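Local atomic coordinates of MmoQ Response regulator (Methylococcus capsulatus, PDB entry 3LJX), a protein that probably makes cyclic di-GMP from two GTP through a GGDEF domain in the full-length response regulator, of which this fragment contains the HDOD domain. Residues R100-D105 / C160-D165; D200-S205 / R221-A226; N27-E32 / F86-S91; G51-F56 / A69-A74; E155-C160 / A171-R176. All coordinates share one frame; numbering follows the deposited sequence. Where two conformers were deposited one is given.

In the fold
The modelled fragment is all helix and loop, and it contains the HDOD domain. Four of the contacts form two groups. Interactions 1 and 5 share helix 154-163 and C160; their centres lie about 9 Å apart, and the S158 hydroxyl of interaction 5 is hydrogen-bonded to A103 N of interaction 1. Interactions 3 and 4 have centres about 16 Å apart and meet where the rings of F86 and F56 touch. The groups stand well apart, with about 29 Å between the centres of interactions 1 and 4. Interaction 2 touches none of the others; its nearest atoms come to about 7 Å from those of interaction 5.

Interaction 1: residues R100-D105 / C160-D165; sequences RCEAFD and CLRKAD
L161 and R162, on helix 154-163, meet the turn C101-F104 of the loop that leads into helix 106-125. The apolar part centres on L161. Its CD1 methyl reaches F104 at the ring edge, near the ring plane, with L161 CD1 3.9 Å from F104 CD1. The same methyl lies 3.8 Å from F104 CA and near the sulfur of C101. L161 CB meets A103 CB at 4.0 Å. The charged part joins R162 to E102. E102 CG is anti to the backbone N (chi1 -174°), which puts it 3.4 Å from R162 NH2. E102 OE2 and R162 NH2 form a salt bridge at 3.4 Å. The carboxylate and guanidinium planes are 88° apart, so the two groups do not pair side by side. A water lies within hydrogen-bonding distance of E102 OE1 and accepts from R162 NH1 at 3.3 Å. A103 CB sits over the centre of one guanidinium face, 4.0 Å from R162 CZ. The turn itself is a type I beta turn, closed by the bond from F104 N to C101 O. A103 N is bonded to the hydroxyl of S158, which ties the turn to the same helix. F104 also packs edge-to-face with Y106. L161 and R162 supply most of their helix's share of this surface contact. With E102 and R162 both exposed, solvent probably screens their attraction.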
# COMPACT_ATOMS: atom_id res chain seq x y z
N ARG A 100 -15.18 10.91 0.06
CA ARG A 100 -16.06 11.59 0.99
C ARG A 100 -15.36 12.30 2.16
O ARG A 100 -15.89 13.30 2.65
CB ARG A 100 -17.14 10.62 1.49
CG ARG A 100 -18.21 10.35 0.43
CD ARG A 100 -19.10 9.16 0.79
NE ARG A 100 -20.25 9.06 -0.11
CZ ARG A 100 -20.22 8.55 -1.34
NH1 ARG A 100 -19.08 8.08 -1.83
NH2 ARG A 100 -21.32 8.51 -2.07
N CYS A 101 -14.20 11.81 2.61
CA CYS A 101 -13.51 12.44 3.76
C CYS A 101 -12.90 13.79 3.40
O CYS A 101 -11.81 13.88 2.83
CB CYS A 101 -12.45 11.51 4.36
SG CYS A 101 -11.61 12.23 5.81
N GLU A 102 -13.62 14.85 3.76
CA GLU A 102 -13.28 16.21 3.35
C GLU A 102 -11.81 16.58 3.60
O GLU A 102 -11.11 17.07 2.69
CB GLU A 102 -14.23 17.21 4.05
CG GLU A 102 -14.08 18.65 3.59
CD GLU A 102 -15.20 19.54 4.11
OE1 GLU A 102 -16.27 19.01 4.51
OE2 GLU A 102 -15.03 20.78 4.10
N ALA A 103 -11.33 16.34 4.82
CA ALA A 103 -9.98 16.75 5.20
C ALA A 103 -8.84 15.83 4.70
O ALA A 103 -7.67 16.18 4.82
CB ALA A 103 -9.89 16.95 6.72
N PHE A 104 -9.18 14.67 4.14
CA PHE A 104 -8.16 13.74 3.65
C PHE A 104 -7.68 14.10 2.24
O PHE A 104 -8.48 14.23 1.31
CB PHE A 104 -8.67 12.30 3.68
CG PHE A 104 -7.60 11.25 3.44
CD1 PHE A 104 -6.61 11.01 4.40
CD2 PHE A 104 -7.61 10.48 2.28
CE1 PHE A 104 -5.64 10.03 4.19
CE2 PHE A 104 -6.65 9.50 2.07
CZ PHE A 104 -5.66 9.27 3.03
N ASP A 105 -6.37 14.23 2.10
CA ASP A 105 -5.77 14.58 0.81
C ASP A 105 -5.61 13.33 -0.05
O ASP A 105 -4.57 12.69 -0.04
CB ASP A 105 -4.42 15.26 1.04
CG ASP A 105 -3.88 15.91 -0.23
OD1 ASP A 105 -4.35 15.55 -1.33
OD2 ASP A 105 -2.98 16.78 -0.11
N CYS A 160 -10.54 14.28 13.27
CA CYS A 160 -9.22 13.86 13.71
C CYS A 160 -8.12 14.55 12.90
O CYS A 160 -7.15 15.07 13.45
CB CYS A 160 -9.07 12.35 13.61
SG CYS A 160 -10.26 11.44 14.62
N LEU A 161 -8.28 14.56 11.59
CA LEU A 161 -7.25 15.10 10.71
C LEU A 161 -7.03 16.60 10.92
O LEU A 161 -5.92 17.09 10.79
CB LEU A 161 -7.60 14.81 9.24
CG LEU A 161 -7.46 13.34 8.83
CD1 LEU A 161 -7.81 13.17 7.37
CD2 LEU A 161 -6.06 12.82 9.11
N ARG A 162 -8.09 17.32 11.26
CA ARG A 162 -7.96 18.76 11.49
C ARG A 162 -7.28 19.09 12.82
O ARG A 162 -6.61 20.11 12.93
CB ARG A 162 -9.31 19.46 11.36
CG ARG A 162 -9.84 19.42 9.95
CD ARG A 162 -11.24 19.96 9.84
NE ARG A 162 -11.61 20.13 8.44
CZ ARG A 162 -12.66 19.54 7.86
NH1 ARG A 162 -13.46 18.75 8.57
NH2 ARG A 162 -12.91 19.77 6.58
N LYS A 163 -7.43 18.22 13.81
CA LYS A 163 -6.89 18.52 15.14
C LYS A 163 -5.58 17.84 15.51
O LYS A 163 -4.96 18.22 16.50
CB LYS A 163 -7.94 18.29 16.23
CG LYS A 163 -8.65 16.98 16.15
CD LYS A 163 -9.81 16.94 17.13
CE LYS A 163 -9.33 16.93 18.58
NZ LYS A 163 -10.39 16.42 19.52
N ALA A 164 -5.14 16.86 14.73
CA ALA A 164 -3.91 16.15 15.11
C ALA A 164 -3.12 15.57 13.94
O ALA A 164 -3.64 15.43 12.83
CB ALA A 164 -4.23 15.05 16.11
N ASP A 165 -1.86 15.25 14.21
CA ASP A 165 -1.02 14.54 13.27
C ASP A 165 -0.02 13.68 14.05
O ASP A 165 -0.02 13.68 15.28
CB ASP A 165 -0.30 15.50 12.32
CG ASP A 165 0.49 16.57 13.07
OD1 ASP A 165 1.02 16.28 14.17
OD2 ASP A 165 0.58 17.70 12.54
O HOH W 1 -16.17 17.43 7.26

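Interaction 2: residues D200-S205 / R221-A226; sequences DALQLS and RQLALA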
# COMPACT_ATOMS: atom_id res chain seq x y z
N ASP A 200 5.61 -7.55 10.09
CA ASP A 200 6.63 -7.19 11.08
C ASP A 200 7.68 -6.27 10.47
O ASP A 200 8.14 -5.33 11.12
CB ASP A 200 7.31 -8.43 11.67
CG ASP A 200 6.39 -9.24 12.59
OD1 ASP A 200 5.28 -8.77 12.92
OD2 ASP A 200 6.79 -10.36 12.99
N ALA A 201 8.06 -6.53 9.23
CA ALA A 201 9.09 -5.71 8.61
C ALA A 201 8.54 -4.29 8.47
O ALA A 201 9.24 -3.30 8.74
CB ALA A 201 9.50 -6.28 7.28
N LEU A 202 7.27 -4.19 8.10
CA LEU A 202 6.59 -2.91 7.96
C LEU A 202 6.53 -2.16 9.28
O LEU A 202 6.86 -0.97 9.35
CB LEU A 202 5.17 -3.13 7.44
CG LEU A 202 4.31 -1.87 7.36
CD1 LEU A 202 4.95 -0.86 6.41
CD2 LEU A 202 2.87 -2.22 6.91
N GLN A 203 6.11 -2.85 10.33
CA GLN A 203 6.05 -2.22 11.65
C GLN A 203 7.43 -1.77 12.11
O GLN A 203 7.59 -0.65 12.60
CB GLN A 203 5.42 -3.16 12.68
CG GLN A 203 5.04 -2.42 13.95
CD GLN A 203 4.23 -3.26 14.91
OE1 GLN A 203 4.12 -4.48 14.75
NE2 GLN A 203 3.65 -2.62 15.91
N LEU A 204 8.42 -2.64 11.96
CA LEU A 204 9.81 -2.30 12.27
C LEU A 204 10.25 -1.04 11.52
O LEU A 204 10.91 -0.16 12.09
CB LEU A 204 10.73 -3.45 11.88
CG LEU A 204 11.66 -4.03 12.93
CD1 LEU A 204 10.91 -4.24 14.23
CD2 LEU A 204 12.25 -5.35 12.43
N SER A 205 9.88 -0.94 10.24
CA SER A 205 10.37 0.16 9.42
C SER A 205 9.88 1.50 9.95
O SER A 205 10.37 2.54 9.53
CB SER A 205 9.87 0.02 7.98
OG SER A 205 8.50 0.37 7.92
N ARG A 221 14.64 -1.73 6.97
CA ARG A 221 15.45 -0.56 6.61
C ARG A 221 15.18 -0.15 5.16
O ARG A 221 15.21 1.03 4.83
CB ARG A 221 16.94 -0.81 6.85
CG ARG A 221 17.34 -0.72 8.33
CD ARG A 221 18.85 -0.91 8.56
NE ARG A 221 19.23 -2.32 8.47
CZ ARG A 221 19.07 -3.19 9.46
NH1 ARG A 221 18.55 -2.79 10.62
NH2 ARG A 221 19.43 -4.46 9.29
N GLN A 222 14.88 -1.13 4.30
CA GLN A 222 14.56 -0.81 2.90
C GLN A 222 13.23 -0.11 2.78
O GLN A 222 13.07 0.82 1.96
CB GLN A 222 14.57 -2.07 2.05
CG GLN A 222 15.96 -2.71 1.87
CD GLN A 222 15.85 -4.10 1.23
OE1 GLN A 222 14.89 -4.85 1.49
NE2 GLN A 222 16.83 -4.44 0.39
N LEU A 223 12.28 -0.53 3.60
CA LEU A 223 10.96 0.09 3.65
C LEU A 223 11.08 1.51 4.18
O LEU A 223 10.53 2.44 3.60
CB LEU A 223 10.03 -0.71 4.57
CG LEU A 223 9.36 -1.91 3.90
CD1 LEU A 223 9.19 -3.08 4.89
CD2 LEU A 223 8.02 -1.46 3.31
N ALA A 224 11.83 1.67 5.28
CA ALA A 224 12.01 2.98 5.90
C ALA A 224 12.64 3.93 4.89
O ALA A 224 12.25 5.09 4.79
CB ALA A 224 12.88 2.87 7.18
N LEU A 225 13.60 3.43 4.12
CA LEU A 225 14.24 4.26 3.11
C LEU A 225 13.27 4.66 1.99
O LEU A 225 13.29 5.80 1.53
CB LEU A 225 15.45 3.55 2.53
CG LEU A 225 16.47 4.51 1.98
CD1 LEU A 225 16.98 5.42 3.10
CD2 LEU A 225 17.59 3.70 1.38
N ALA A 226 12.42 3.73 1.55
CA ALA A 226 11.44 4.06 0.52
C ALA A 226 10.50 5.14 1.04
O ALA A 226 10.12 6.06 0.31
CB ALA A 226 10.65 2.83 0.10
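L223 and S205 meet at the centre of a buried helix-helix contact. Helix 196-204, part of the HDOD-family helical region, and S205 rest here on helix 214-233. The backbones come close, with S205 CA 4.8 Å from A224 CA. S205 CB presses on L223 CB at 3.5 Å, a close carbon-carbon approach. Beside it, A224 CB touches S205 O at 3.5 Å. L223 extends the contact back along the first helix. Its CG lies beside the backbone N (chi1 -83°), and from there the two methyls branch to A201 and L202. CD1 lies against the A201 backbone, 3.8 Å from A201 C, and 4.0 Å from A201 CB. The other methyl, CD2, comes loosely near CD1 of L202. Further out, L120 of helix 106-125 packs on L223, while I210 touches A224. Q222 points to another neighbour and is hydrogen-bonded to T129. These partners bring helix 106-125 and nearby loops around the pair of helices. The hydroxyl of S205 is turned back to its own segment. S205 OG donates to L202 O at 2.6 Å, with a C=O...donor angle of 130° and the donor tilted 21° from the carbonyl plane.

Interaction 3: residues N27-E32 / F86-S91; sequences NLAQRE and FALSLS
A29 and the pair A87-L88 form the buried part of this contact, where helix 19-29 meets helix 80-88. The CB methyls of A29 and A87 touch at 3.8 Å. L88 CD2 lies 3.7 Å from A29 CB. A29 CA and L88 CA are 6.1 Å apart. A87 also packs on I25 and I43, so the inner side is covered by helices 19-29 and 36-43. The outer side starts with a contact that is close but exposed. Q30 CG is anti to its carbonyl carbon (chi1 -70°), beside the backbone N. It meets L88 CD2 at 3.7 Å, and the two side chains cross at a slant. This methyl therefore spans from the buried A29 to the exposed Q30. Past CG the Q30 chain is extended, and here the contact becomes loose. Its amide oxygen OE1 comes only to 4.4 Å from S91 OG, too far for a hydrogen bond. The S91 hydroxyl is instead used within its own segment and donates to L88 O at 2.9 Å. That oxygen also accepts from S91 N, so two donors grip it. Between the two segments the close contacts are apolar, made by a few methyl and methylene groups. A weak hydrogen bond from R84 NE to A29 O also joins the two helices. The polar group of S91 serves its own backbone.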
# COMPACT_ATOMS: atom_id res chain seq x y z
N ASN A 27 -10.77 1.61 -19.44
CA ASN A 27 -10.44 1.68 -20.86
C ASN A 27 -9.66 0.45 -21.30
O ASN A 27 -10.01 -0.21 -22.27
CB ASN A 27 -9.63 2.93 -21.15
CG ASN A 27 -9.16 2.99 -22.58
OD1 ASN A 27 -8.00 2.69 -22.88
ND2 ASN A 27 -10.07 3.36 -23.49
N LEU A 28 -8.60 0.14 -20.57
CA LEU A 28 -7.77 -1.03 -20.85
C LEU A 28 -8.54 -2.35 -20.66
O LEU A 28 -8.41 -3.28 -21.46
CB LEU A 28 -6.54 -1.01 -19.95
CG LEU A 28 -5.36 -1.85 -20.43
CD1 LEU A 28 -4.95 -1.37 -21.82
CD2 LEU A 28 -4.20 -1.75 -19.43
N ALA A 29 -9.33 -2.42 -19.60
CA ALA A 29 -10.08 -3.64 -19.32
C ALA A 29 -11.10 -3.94 -20.43
O ALA A 29 -11.40 -5.11 -20.70
CB ALA A 29 -10.76 -3.54 -17.95
N GLN A 30 -11.62 -2.90 -21.07
CA GLN A 30 -12.59 -3.06 -22.14
C GLN A 30 -11.91 -3.18 -23.49
O GLN A 30 -12.57 -3.35 -24.51
CB GLN A 30 -13.55 -1.88 -22.18
CG GLN A 30 -14.49 -1.84 -21.01
CD GLN A 30 -15.05 -0.45 -20.77
OE1 GLN A 30 -15.89 -0.26 -19.89
NE2 GLN A 30 -14.59 0.53 -21.54
N ARG A 31 -10.59 -3.08 -23.50
CA ARG A 31 -9.87 -3.16 -24.76
C ARG A 31 -9.90 -4.61 -25.23
O ARG A 31 -9.65 -5.53 -24.46
CB ARG A 31 -8.45 -2.63 -24.62
CG ARG A 31 -7.94 -1.96 -25.88
CD ARG A 31 -6.89 -0.89 -25.60
NE ARG A 31 -5.64 -1.44 -25.10
CZ ARG A 31 -5.03 -2.52 -25.58
NH1 ARG A 31 -5.55 -3.20 -26.59
NH2 ARG A 31 -3.88 -2.92 -25.04
N GLU A 32 -10.23 -4.79 -26.50
CA GLU A 32 -10.36 -6.12 -27.09
C GLU A 32 -9.18 -7.00 -26.71
O GLU A 32 -9.36 -8.08 -26.14
CB GLU A 32 -10.47 -6.01 -28.61
CG GLU A 32 -10.93 -7.27 -29.32
CD GLU A 32 -12.45 -7.39 -29.40
OE1 GLU A 32 -13.14 -7.01 -28.42
OE2 GLU A 32 -12.95 -7.86 -30.44
N PHE A 86 -12.69 -7.82 -11.97
CA PHE A 86 -12.49 -6.86 -10.89
C PHE A 86 -12.20 -5.49 -11.47
O PHE A 86 -12.69 -4.46 -10.96
CB PHE A 86 -11.35 -7.31 -9.96
CG PHE A 86 -11.78 -8.34 -8.97
CD1 PHE A 86 -12.33 -7.96 -7.75
CD2 PHE A 86 -11.67 -9.69 -9.25
CE1 PHE A 86 -12.75 -8.91 -6.83
CE2 PHE A 86 -12.09 -10.65 -8.34
CZ PHE A 86 -12.63 -10.26 -7.12
N ALA A 87 -11.40 -5.47 -12.53
CA ALA A 87 -11.10 -4.22 -13.24
C ALA A 87 -12.36 -3.57 -13.85
O ALA A 87 -12.55 -2.36 -13.75
CB ALA A 87 -10.03 -4.44 -14.30
N LEU A 88 -13.23 -4.38 -14.46
CA LEU A 88 -14.46 -3.85 -15.05
C LEU A 88 -15.43 -3.43 -13.96
O LEU A 88 -16.38 -2.71 -14.22
CB LEU A 88 -15.14 -4.90 -15.93
CG LEU A 88 -14.39 -5.39 -17.17
CD1 LEU A 88 -15.04 -6.66 -17.71
CD2 LEU A 88 -14.33 -4.30 -18.24
N SER A 89 -15.21 -3.89 -12.73
CA SER A 89 -16.17 -3.58 -11.67
C SER A 89 -16.11 -2.10 -11.28
O SER A 89 -17.05 -1.58 -10.70
CB SER A 89 -15.97 -4.47 -10.44
OG SER A 89 -14.84 -4.05 -9.70
N LEU A 90 -15.01 -1.42 -11.61
CA LEU A 90 -14.91 0.00 -11.31
C LEU A 90 -16.03 0.80 -11.99
O LEU A 90 -16.45 1.84 -11.49
CB LEU A 90 -13.54 0.56 -11.70
CG LEU A 90 -12.32 -0.09 -11.04
CD1 LEU A 90 -11.06 0.49 -11.63
CD2 LEU A 90 -12.34 0.08 -9.52
N SER A 91 -16.52 0.29 -13.13
CA SER A 91 -17.70 0.86 -13.79
C SER A 91 -18.70 1.34 -12.75
O SER A 91 -19.22 2.45 -12.84
CB SER A 91 -18.38 -0.19 -14.68
OG SER A 91 -17.56 -0.56 -15.78

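Interaction 4: residues G51-F56 / A69-A74; sequences GRILRF and ASVIDA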
# COMPACT_ATOMS: atom_id res chain seq x y z
N GLY A 51 -5.57 -4.35 -3.65
CA GLY A 51 -6.01 -5.07 -2.47
C GLY A 51 -7.12 -6.09 -2.73
O GLY A 51 -7.00 -7.25 -2.33
N ARG A 52 -8.19 -5.66 -3.41
CA ARG A 52 -9.33 -6.54 -3.71
C ARG A 52 -8.86 -7.77 -4.46
O ARG A 52 -9.27 -8.89 -4.15
CB ARG A 52 -10.37 -5.83 -4.59
CG ARG A 52 -11.38 -4.96 -3.87
CD ARG A 52 -12.51 -4.51 -4.83
NE ARG A 52 -13.51 -5.55 -5.06
CZ ARG A 52 -14.64 -5.38 -5.75
NH1 ARG A 52 -14.91 -4.20 -6.31
NH2 ARG A 52 -15.49 -6.39 -5.90
N ILE A 53 -8.01 -7.55 -5.45
CA ILE A 53 -7.49 -8.65 -6.26
C ILE A 53 -6.65 -9.62 -5.43
O ILE A 53 -6.84 -10.83 -5.52
CB ILE A 53 -6.70 -8.12 -7.48
CG1 ILE A 53 -7.69 -7.48 -8.47
CG2 ILE A 53 -5.92 -9.25 -8.16
CD1 ILE A 53 -7.05 -6.56 -9.47
N LEU A 54 -5.74 -9.11 -4.61
CA LEU A 54 -4.92 -9.97 -3.76
C LEU A 54 -5.82 -10.76 -2.83
O LEU A 54 -5.61 -11.95 -2.59
CB LEU A 54 -3.94 -9.14 -2.93
CG LEU A 54 -2.80 -8.48 -3.70
CD1 LEU A 54 -1.87 -7.76 -2.73
CD2 LEU A 54 -2.04 -9.50 -4.56
N ARG A 55 -6.82 -10.09 -2.30
CA ARG A 55 -7.70 -10.71 -1.33
C ARG A 55 -8.51 -11.84 -1.97
O ARG A 55 -8.72 -12.91 -1.37
CB ARG A 55 -8.63 -9.66 -0.77
CG ARG A 55 -9.72 -10.20 0.11
CD ARG A 55 -10.41 -9.07 0.80
NE ARG A 55 -11.72 -9.47 1.28
CZ ARG A 55 -12.86 -9.17 0.68
NH1 ARG A 55 -12.85 -8.43 -0.42
NH2 ARG A 55 -14.00 -9.59 1.20
N PHE A 56 -8.97 -11.59 -3.18
CA PHE A 56 -9.71 -12.60 -3.92
C PHE A 56 -8.78 -13.79 -4.17
O PHE A 56 -9.14 -14.94 -3.91
CB PHE A 56 -10.22 -12.02 -5.24
CG PHE A 56 -10.79 -13.04 -6.19
CD1 PHE A 56 -10.06 -13.48 -7.28
CD2 PHE A 56 -12.07 -13.54 -6.00
CE1 PHE A 56 -10.58 -14.41 -8.17
CE2 PHE A 56 -12.61 -14.48 -6.89
CZ PHE A 56 -11.86 -14.92 -7.97
N ALA A 69 1.32 -11.83 -4.09
CA ALA A 69 1.60 -10.49 -3.58
C ALA A 69 1.92 -9.54 -4.72
O ALA A 69 2.65 -8.56 -4.55
CB ALA A 69 2.76 -10.54 -2.58
N SER A 70 1.37 -9.82 -5.90
CA SER A 70 1.41 -8.87 -7.00
C SER A 70 0.25 -9.14 -7.96
O SER A 70 -0.22 -10.29 -8.10
CB SER A 70 2.73 -9.00 -7.75
OG SER A 70 2.80 -10.27 -8.38
N VAL A 71 -0.22 -8.10 -8.64
CA VAL A 71 -1.31 -8.29 -9.58
C VAL A 71 -0.93 -9.33 -10.64
O VAL A 71 -1.74 -10.19 -10.99
CB VAL A 71 -1.73 -6.99 -10.24
CG1 VAL A 71 -2.99 -7.18 -11.07
CG2 VAL A 71 -1.94 -5.92 -9.17
N ILE A 72 0.31 -9.27 -11.14
CA ILE A 72 0.70 -10.20 -12.21
C ILE A 72 0.69 -11.66 -11.70
O ILE A 72 0.27 -12.58 -12.42
CB ILE A 72 2.04 -9.84 -12.83
CG1 ILE A 72 2.29 -10.67 -14.08
CG2 ILE A 72 3.16 -10.02 -11.82
CD1 ILE A 72 1.33 -10.38 -15.21
N ASP A 73 1.12 -11.88 -10.46
CA ASP A 73 1.02 -13.22 -9.88
C ASP A 73 -0.42 -13.66 -9.65
O ASP A 73 -0.76 -14.83 -9.83
CB ASP A 73 1.84 -13.33 -8.60
CG ASP A 73 3.33 -13.21 -8.85
OD1 ASP A 73 3.79 -13.77 -9.88
OD2 ASP A 73 4.02 -12.56 -8.04
N ALA A 74 -1.28 -12.72 -9.25
CA ALA A 74 -2.69 -13.06 -9.10
C ALA A 74 -3.27 -13.52 -10.45
O ALA A 74 -3.99 -14.53 -10.54
CB ALA A 74 -3.48 -11.88 -8.55
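I53 and L54 project from helix 47-58 to two neighbouring parts of segment 69-74. The contact joins helices 47-58 and 71-78 of the HDOD-family region. I53 points its CB toward the other helix and presents both branches. Its CG2, anti to the backbone N, meets A74 CB at 3.6 Å, one methyl against another. Its CG1 branch runs beside the backbone N (chi1 -70°), and the terminal CD1 reaches V71 CG1 more loosely at 4.4 Å. I53 thus meets two residues about one helical turn apart on helix 71-78. L54 touches the chain just ahead of that helix. Its CD2 methyl lies 3.7 Å from S70 N and 3.9 Å from A69 CA. This is a methyl laid against backbone, for the CB atoms of A69 and S70 point away from helix 47-58. S70 is the N-cap of helix 71-78. Its OG accepts from D73 N at 3.1 Å, with an N-H...acceptor angle of 154°. It also donates to D73 OD2 at 2.6 Å, from above the carboxylate plane. Both bonds of the hydroxyl thus go to D73, in the first turn of the helix. D73 has a further partner in K133, a salt bridge to helix 132-141. T137 of that helix packs on L54 and S70. I43 of helix 36-43 touches I53 and V71, and V83 and F86 of helix 80-88 cover I53.

Interaction 5: residues E155-C160 / A171-R176; sequences EEYSEC and ALERER
Helices 154-163 and 166-177 run roughly antiparallel as a helical hairpin, their local axes 149° apart and 10.4 Å at closest approach. R176 reaches across to two glutamates about one turn apart on the facing helix. Bends at chi2 and chi3 fold its chain so that NE and NH2 face them. R176 NH2 donates to E159 OE1 at 3.0 Å and meets that oxygen nearly along its C-O axis, but the oxygen lies somewhat out of the guanidinium plane. R176 NE makes a weak bond of 3.3 Å to E156 OE1. The guanidinium stands steeply to both carboxylates, 75° from E159 and 83° from E156. E175 adds a long ion pair from its own helix, which completes a salt-bridge network. The two glutamates hold the guanidinium in place and probably offset the nearby charge of K163. Beneath the charges the contact is apolar. C160 SG touches both R176 CG (3.7 Å) and L172 CG (3.8 Å), which lie on the same side of it. L172 CD2 rests on C160 CA at 3.8 Å. F177 packs on E156, Y157 and C160 from the second helix. On the flank towards helix 144-152, Y157 and E173 meet, with L149 touching both. E173 OE1 accepts from H181 N, which helps to set the carboxylate. Y157 OH donates to E173 OE2 at 2.7 Å, although the exact place of that oxygen is less certain.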
# COMPACT_ATOMS: atom_id res chain seq x y z
N GLU A 155 -16.59 11.85 8.17
CA GLU A 155 -16.80 13.04 9.01
C GLU A 155 -16.04 12.95 10.32
O GLU A 155 -15.46 13.94 10.78
CB GLU A 155 -18.29 13.28 9.28
CG GLU A 155 -19.12 13.57 8.03
CD GLU A 155 -18.73 14.87 7.35
OE1 GLU A 155 -18.27 15.80 8.05
OE2 GLU A 155 -18.89 14.97 6.12
N GLU A 156 -16.05 11.79 10.95
CA GLU A 156 -15.28 11.64 12.18
C GLU A 156 -13.79 11.80 11.88
O GLU A 156 -13.07 12.47 12.62
CB GLU A 156 -15.54 10.30 12.85
CG GLU A 156 -16.84 10.27 13.62
CD GLU A 156 -16.67 10.63 15.09
OE1 GLU A 156 -15.52 10.66 15.59
OE2 GLU A 156 -17.69 10.87 15.75
N TYR A 157 -13.34 11.21 10.78
CA TYR A 157 -11.92 11.24 10.49
C TYR A 157 -11.47 12.65 10.09
O TYR A 157 -10.36 13.04 10.40
CB TYR A 157 -11.53 10.20 9.43
CG TYR A 157 -10.05 9.85 9.44
CD1 TYR A 157 -9.40 9.50 10.62
CD2 TYR A 157 -9.31 9.85 8.26
CE1 TYR A 157 -8.05 9.17 10.63
CE2 TYR A 157 -7.96 9.52 8.26
CZ TYR A 157 -7.33 9.18 9.45
OH TYR A 157 -5.99 8.85 9.45
N SER A 158 -12.34 13.41 9.43
CA SER A 158 -12.03 14.84 9.17
C SER A 158 -11.77 15.61 10.46
O SER A 158 -10.84 16.41 10.53
CB SER A 158 -13.12 15.53 8.37
OG SER A 158 -13.03 15.20 6.99
N GLU A 159 -12.58 15.37 11.49
CA GLU A 159 -12.28 15.94 12.80
C GLU A 159 -10.86 15.58 13.26
O GLU A 159 -10.06 16.45 13.60
CB GLU A 159 -13.28 15.48 13.86
CG GLU A 159 -14.70 15.97 13.66
CD GLU A 159 -15.65 15.44 14.75
OE1 GLU A 159 -15.15 15.05 15.83
OE2 GLU A 159 -16.88 15.42 14.52
N CYS A 160 -10.54 14.28 13.27
CA CYS A 160 -9.22 13.86 13.71
C CYS A 160 -8.12 14.55 12.90
O CYS A 160 -7.15 15.07 13.45
CB CYS A 160 -9.07 12.35 13.61
SG CYS A 160 -10.26 11.44 14.62
N ALA A 171 -3.09 8.48 18.58
CA ALA A 171 -3.82 8.42 19.85
C ALA A 171 -5.29 8.77 19.66
O ALA A 171 -6.17 8.19 20.29
CB ALA A 171 -3.17 9.36 20.88
N LEU A 172 -5.56 9.73 18.78
CA LEU A 172 -6.93 10.20 18.58
C LEU A 172 -7.73 9.13 17.85
O LEU A 172 -8.91 8.91 18.16
CB LEU A 172 -6.94 11.51 17.79
CG LEU A 172 -8.28 12.23 17.77
CD1 LEU A 172 -8.92 12.20 19.16
CD2 LEU A 172 -8.11 13.66 17.29
N GLU A 173 -7.08 8.47 16.90
CA GLU A 173 -7.73 7.41 16.15
C GLU A 173 -8.15 6.30 17.09
O GLU A 173 -9.30 5.85 17.04
CB GLU A 173 -6.82 6.88 15.04
CG GLU A 173 -6.57 7.87 13.91
CD GLU A 173 -5.47 7.41 12.96
OE1 GLU A 173 -4.82 6.38 13.27
OE2 GLU A 173 -5.26 8.07 11.92
N ARG A 174 -7.25 5.88 17.97
CA ARG A 174 -7.57 4.82 18.93
C ARG A 174 -8.79 5.17 19.79
O ARG A 174 -9.63 4.32 20.07
CB ARG A 174 -6.36 4.50 19.81
CG ARG A 174 -5.28 3.72 19.05
CD ARG A 174 -4.02 3.54 19.88
NE ARG A 174 -2.97 2.88 19.12
CZ ARG A 174 -1.70 2.76 19.51
NH1 ARG A 174 -1.30 3.26 20.68
NH2 ARG A 174 -0.82 2.13 18.74
N GLU A 175 -8.90 6.43 20.18
CA GLU A 175 -10.01 6.90 20.98
C GLU A 175 -11.33 6.82 20.20
O GLU A 175 -12.34 6.30 20.71
CB GLU A 175 -9.74 8.34 21.39
CG GLU A 175 -10.54 8.85 22.56
CD GLU A 175 -10.00 10.19 23.05
OE1 GLU A 175 -9.04 10.19 23.84
OE2 GLU A 175 -10.54 11.24 22.63
N ARG A 176 -11.32 7.32 18.97
CA ARG A 176 -12.54 7.39 18.17
C ARG A 176 -12.98 6.03 17.61
O ARG A 176 -14.17 5.72 17.56
CB ARG A 176 -12.36 8.40 17.03
CG ARG A 176 -11.91 9.79 17.49
CD ARG A 176 -13.03 10.53 18.20
NE ARG A 176 -13.22 11.88 17.67
CZ ARG A 176 -12.88 12.98 18.33
NH1 ARG A 176 -12.35 12.89 19.55
NH2 ARG A 176 -13.07 14.17 17.78